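Local coordinates for protein metalloregulator ScaR (Streptococcus gordonii, PDB 3HRS) that probably represses transcription in response to manganese, as a homodimeric DNA-binding metalloregulator of the DtxR/MntR family, at residues Thr142-Lys147 with Leu201-Ala206. Numbering follows the deposited sequence.
Sequences TLEEAK and LAQPIA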
loop_
_atom_site.group_PDB
_atom_site.type_symbol
_atom_site.label_atom_id
_atom_site.label_comp_id
_atom_site.label_asym_id
_atom_site.label_seq_id
_atom_site.Cartn_x
_atom_site.Cartn_y
_atom_site.Cartn_z
ATOM N N THR A 142 -25.752 8.018 -19.386
ATOM C CA THR A 142 -25.701 9.144 -18.452
ATOM C C THR A 142 -27.088 9.764 -18.249
ATOM O O THR A 142 -27.975 9.589 -19.076
ATOM C CB THR A 142 -24.661 10.215 -18.902
ATOM O OG1 THR A 142 -24.500 11.200 -17.877
ATOM C CG2 THR A 142 -25.106 10.912 -20.156
ATOM N N LEU A 143 -27.282 10.473 -17.143
ATOM C CA LEU A 143 -28.590 11.037 -16.860
ATOM C C LEU A 143 -28.985 12.008 -17.969
ATOM O O LEU A 143 -30.109 11.962 -18.480
ATOM C CB LEU A 143 -28.621 11.745 -15.503
ATOM C CG LEU A 143 -29.991 12.298 -15.062
ATOM C CD1 LEU A 143 -31.023 11.177 -14.975
ATOM C CD2 LEU A 143 -29.942 13.097 -13.744
ATOM N N GLU A 144 -28.064 12.884 -18.349
ATOM C CA GLU A 144 -28.395 13.890 -19.347
ATOM C C GLU A 144 -28.826 13.271 -20.679
ATOM O O GLU A 144 -29.737 13.786 -21.339
ATOM C CB GLU A 144 -27.252 14.886 -19.555
ATOM C CG GLU A 144 -26.320 14.556 -20.703
ATOM C CD GLU A 144 -25.513 15.762 -21.139
ATOM O OE1 GLU A 144 -24.274 15.641 -21.277
ATOM O OE2 GLU A 144 -26.118 16.838 -21.325
ATOM N N GLU A 145 -28.189 12.173 -21.075
ATOM C CA GLU A 145 -28.586 11.518 -22.314
ATOM C C GLU A 145 -29.583 10.385 -22.056
ATOM O O GLU A 145 -29.566 9.357 -22.729
ATOM C CB GLU A 145 -27.369 11.063 -23.136
ATOM C CG GLU A 145 -26.610 9.860 -22.600
ATOM C CD GLU A 145 -25.159 9.816 -23.081
ATOM O OE1 GLU A 145 -24.341 9.094 -22.463
ATOM O OE2 GLU A 145 -24.835 10.510 -24.070
ATOM N N ALA A 146 -30.465 10.599 -21.084
ATOM C CA ALA A 146 -31.511 9.633 -20.773
ATOM C C ALA A 146 -32.830 10.057 -21.410
ATOM O O ALA A 146 -33.384 11.110 -21.072
ATOM C CB ALA A 146 -31.668 9.485 -19.268
ATOM N N LYS A 147 -33.330 9.234 -22.329
ATOM C CA LYS A 147 -34.542 9.561 -23.099
ATOM C C LYS A 147 -35.824 9.479 -22.262
ATOM O O LYS A 147 -36.370 10.501 -21.844
ATOM C CB LYS A 147 -34.658 8.656 -24.338
ATOM C CG LYS A 147 -34.041 9.215 -25.629
ATOM C CD LYS A 147 -34.000 8.150 -26.732
ATOM C CE LYS A 147 -34.597 8.649 -28.065
ATOM N NZ LYS A 147 -33.695 9.523 -28.875
ATOM N N LEU A 201 -31.007 18.780 -10.456
ATOM C CA LEU A 201 -29.595 18.787 -10.836
ATOM C C LEU A 201 -29.366 19.635 -12.076
ATOM O O LEU A 201 -30.198 19.683 -12.984
ATOM C CB LEU A 201 -29.064 17.382 -11.124
ATOM C CG LEU A 201 -29.467 16.120 -10.364
ATOM C CD1 LEU A 201 -28.774 14.930 -11.030
ATOM C CD2 LEU A 201 -29.125 16.204 -8.877
ATOM N N ALA A 202 -28.217 20.292 -12.113
ATOM C CA ALA A 202 -27.799 21.021 -13.292
ATOM C C ALA A 202 -27.212 20.065 -14.325
ATOM O O ALA A 202 -26.952 18.897 -14.037
ATOM C CB ALA A 202 -26.782 22.084 -12.914
ATOM N N GLN A 203 -26.997 20.570 -15.531
ATOM C CA GLN A 203 -26.403 19.775 -16.597
ATOM C C GLN A 203 -25.046 19.157 -16.218
ATOM O O GLN A 203 -24.833 17.966 -16.412
ATOM C CB GLN A 203 -26.281 20.613 -17.875
ATOM C CG GLN A 203 -25.897 19.824 -19.120
ATOM C CD GLN A 203 -24.400 19.579 -19.236
ATOM O OE1 GLN A 203 -23.593 20.242 -18.582
ATOM N NE2 GLN A 203 -24.024 18.622 -20.079
ATOM N N PRO A 204 -24.119 19.962 -15.680
ATOM C CA PRO A 204 -22.779 19.435 -15.381
ATOM C C PRO A 204 -22.788 18.242 -14.414
ATOM O O PRO A 204 -21.880 17.412 -14.480
ATOM C CB PRO A 204 -22.066 20.641 -14.747
ATOM C CG PRO A 204 -23.184 21.542 -14.294
ATOM C CD PRO A 204 -24.199 21.398 -15.378
ATOM N N ILE A 205 -23.794 18.160 -13.545
ATOM C CA ILE A 205 -23.927 17.030 -12.634
ATOM C C ILE A 205 -24.666 15.857 -13.284
ATOM O O ILE A 205 -24.262 14.709 -13.140
ATOM C CB ILE A 205 -24.662 17.422 -11.334
ATOM C CG1 ILE A 205 -23.804 18.347 -10.471
ATOM C CG2 ILE A 205 -25.048 16.196 -10.547
ATOM C CD1 ILE A 205 -23.971 19.831 -10.795
ATOM N N ALA A 206 -25.753 16.139 -13.995
ATOM C CA ALA A 206 -26.517 15.071 -14.640
ATOM C C ALA A 206 -25.625 14.305 -15.605
ATOM O O ALA A 206 -25.866 13.141 -15.924
ATOM C CB ALA A 206 -27.718 15.639 -15.368
#
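With CG anti to the backbone N (chi1 -176°), the side chain of Leu143 brings its CD2 methyl to Leu201 and to Ala206 of the short helix 203-206 in the SH3-like FeoA domain, and an equally anti CG on Gln203 followed by a bend at chi2 brings its amide close to the carboxylate of Glu144. The loop before strand 150-157 packs on the connection between strands 197-201 and 209-212. Leu143 lays CD2 against CB of Ala206 at 3.7 Å and meets the CD1 methyl of Leu201, the two leucines crossing at about a right angle. Leu192 of strand 189-194 touches both, continuing the apolar layer into the sheet.

Beside this layer, the carbonyl of Ala206 faces the type I turn from Leu143 to Ala146. Its O accepts the backbone N-H of Glu144 at 3.3 Å, a bent bond (144° at the hydrogen) whose donor stands above the carbonyl plane. OG1 of Thr142 lies 3.1 Å from the same Ala206 O and is hydrogen-bonded to the backbone O of Ile209; a backbone bond between Leu143 and Ile209 also ties the loop to strand 209-212.

At the more open margin, the chain of Glu144 runs extended beyond CG and crosses Gln203 obliquely, carboxylate and amide planes 58° apart. NE2 of Gln203 donates a nearly straight 3.0 Å hydrogen bond to OE2 of Glu144; OE2 lies almost in the amide plane, whereas NE2 meets it from above the carboxylate plane.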